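Local structure of transcriptional regulator, SorC family (Enterococcus faecalis, 2O0M) at residues 133-138 / 302-307. The protein probably acts as a carbohydrate-responsive transcriptional regulator, pairing a DNA-binding domain with a sugar-binding domain, as in other SorC family members. Residues are numbered along the deposited sequence; the frame is centred on the assembly and turned at random.
Sequences NTLNLL and YVVAIA
Tyr302 meets Leu138 where the last turn of helix 122-138 lies over the start of strand 302-306, a helix-on-sheet contact in the Rossmann-like putative sugar-binding domain. The axes of helix 133-138 and strand 302-306 run nearly antiparallel, at 171°, and come within 10.4 Å, as expected for a helix packed on a parallel region of sheet; strands 238-245 and 328-332 flank strand 302-306 there, both parallel to it. At Tyr302, CG lies anti to the carbonyl carbon and beside the backbone N (chi1 -50°), which brings the ring against Leu138 at the helix end. The Leu138 carbonyl oxygen sits over one ring face, displaced from the ring centre to its margin, with O 3.4 Å from Tyr302 CZ. No hydrogen bond links the two segments; the oxygen's closest ring atom is CZ. Apolar contact falls on CD1: Leu138 CB approaches Tyr302 CD1 to 3.9 Å, and both Leu138 methyls follow at 4.1 Å from the same CD1. The leucine and tyrosine side chains run alongside one another with opposed headings. Val303, next along the strand, turns its side chain away from the helix, as the alternation of an extended strand requires. Val304 points back toward it, and its neighbours Ile330 and Leu131 extend the apolar layer into strand 328-332 and the preceding helical turn. Thr134 directs its methyl to this valine, while its OG1 is hydrogen-bonded to Val130 O within the helix. Val304 CG2 meets two helix residues, 4.4 Å from both Thr134 CG2 and Leu135 CD2.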
loop_
_atom_site.group_PDB
_atom_site.type_symbol
_atom_site.label_atom_id
_atom_site.label_comp_id
_atom_site.label_asym_id
_atom_site.label_seq_id
_atom_site.Cartn_x
_atom_site.Cartn_y
_atom_site.Cartn_z
ATOM N N ASN A 133 -10.186 11.999 4.384
ATOM C CA ASN A 133 -10.170 12.812 5.599
ATOM C C ASN A 133 -8.809 12.778 6.285
ATOM O O ASN A 133 -8.315 13.805 6.768
ATOM C CB ASN A 133 -11.285 12.355 6.536
ATOM C CG ASN A 133 -12.662 12.632 5.962
ATOM O OD1 ASN A 133 -12.844 13.560 5.157
ATOM N ND2 ASN A 133 -13.642 11.837 6.366
ATOM N N THR A 134 -8.189 11.603 6.265
ATOM C CA THR A 134 -6.898 11.388 6.893
ATOM C C THR A 134 -5.800 12.183 6.178
ATOM O O THR A 134 -5.032 12.898 6.814
ATOM C CB THR A 134 -6.557 9.886 6.906
ATOM O OG1 THR A 134 -7.497 9.195 7.749
ATOM C CG2 THR A 134 -5.145 9.637 7.409
ATOM N N LEU A 135 -5.730 12.069 4.853
ATOM C CA LEU A 135 -4.758 12.848 4.084
ATOM C C LEU A 135 -5.059 14.351 4.112
ATOM O O LEU A 135 -4.140 15.156 4.069
ATOM C CB LEU A 135 -4.662 12.345 2.645
ATOM C CG LEU A 135 -4.173 10.891 2.483
ATOM C CD1 LEU A 135 -4.061 10.568 1.032
ATOM C CD2 LEU A 135 -2.845 10.628 3.195
ATOM N N ASN A 136 -6.326 14.737 4.194
ATOM C CA ASN A 136 -6.645 16.159 4.292
ATOM C C ASN A 136 -6.057 16.745 5.569
ATOM O O ASN A 136 -5.520 17.857 5.574
ATOM C CB ASN A 136 -8.154 16.360 4.282
ATOM C CG ASN A 136 -8.540 17.821 4.371
ATOM O OD1 ASN A 136 -7.943 18.665 3.714
ATOM N ND2 ASN A 136 -9.536 18.124 5.194
ATOM N N LEU A 137 -6.168 15.985 6.652
ATOM C CA LEU A 137 -5.593 16.384 7.941
ATOM C C LEU A 137 -4.061 16.359 7.929
ATOM O O LEU A 137 -3.421 17.280 8.431
ATOM C CB LEU A 137 -6.100 15.461 9.056
ATOM C CG LEU A 137 -5.429 15.556 10.435
ATOM C CD1 LEU A 137 -5.846 16.841 11.122
ATOM C CD2 LEU A 137 -5.769 14.368 11.326
ATOM N N LEU A 138 -3.490 15.288 7.386
ATOM C CA LEU A 138 -2.052 15.024 7.484
ATOM C C LEU A 138 -1.196 15.833 6.501
ATOM O O LEU A 138 -0.146 16.351 6.869
ATOM C CB LEU A 138 -1.746 13.520 7.298
ATOM C CG LEU A 138 -2.112 12.529 8.411
ATOM C CD1 LEU A 138 -1.689 11.116 8.034
ATOM C CD2 LEU A 138 -1.500 12.910 9.765
ATOM N N TYR A 302 4.193 10.405 6.703
ATOM C CA TYR A 302 2.777 10.043 6.594
ATOM C C TYR A 302 2.666 8.674 5.920
ATOM O O TYR A 302 2.868 8.534 4.718
ATOM C CB TYR A 302 2.004 11.132 5.843
ATOM C CG TYR A 302 2.300 12.500 6.410
ATOM C CD1 TYR A 302 2.047 12.783 7.745
ATOM C CD2 TYR A 302 2.917 13.474 5.641
ATOM C CE1 TYR A 302 2.351 14.035 8.288
ATOM C CE2 TYR A 302 3.221 14.727 6.171
ATOM C CZ TYR A 302 2.950 14.993 7.499
ATOM O OH TYR A 302 3.256 16.240 8.034
ATOM N N VAL A 303 2.401 7.658 6.730
ATOM C CA VAL A 303 2.374 6.283 6.272
ATOM C C VAL A 303 1.017 5.728 6.646
ATOM O O VAL A 303 0.671 5.716 7.812
ATOM C CB VAL A 303 3.496 5.447 6.914
ATOM C CG1 VAL A 303 3.434 4.009 6.409
ATOM C CG2 VAL A 303 4.859 6.048 6.590
ATOM N N VAL A 304 0.262 5.269 5.646
ATOM C CA VAL A 304 -1.088 4.805 5.880
ATOM C C VAL A 304 -1.239 3.427 5.271
ATOM O O VAL A 304 -1.083 3.269 4.052
ATOM C CB VAL A 304 -2.134 5.767 5.276
ATOM C CG1 VAL A 304 -3.542 5.320 5.645
ATOM C CG2 VAL A 304 -1.899 7.196 5.752
ATOM N N ALA A 305 -1.550 2.452 6.125
ATOM C CA ALA A 305 -1.885 1.092 5.708
ATOM C C ALA A 305 -3.414 0.952 5.726
ATOM O O ALA A 305 -4.080 1.357 6.686
ATOM C CB ALA A 305 -1.281 0.087 6.638
ATOM N N ILE A 306 -3.968 0.358 4.673
ATOM C CA ILE A 306 -5.414 0.171 4.567
ATOM C C ILE A 306 -5.671 -1.298 4.296
ATOM O O ILE A 306 -5.329 -1.793 3.233
ATOM C CB ILE A 306 -6.013 0.996 3.405
ATOM C CG1 ILE A 306 -5.614 2.465 3.525
ATOM C CG2 ILE A 306 -7.534 0.859 3.395
ATOM C CD1 ILE A 306 -6.164 3.361 2.402
ATOM N N ALA A 307 -6.302 -1.983 5.240
ATOM C CA ALA A 307 -6.532 -3.420 5.100
ATOM C C ALA A 307 -7.640 -3.831 6.040
ATOM O O ALA A 307 -7.619 -3.499 7.231
ATOM C CB ALA A 307 -5.268 -4.213 5.370
#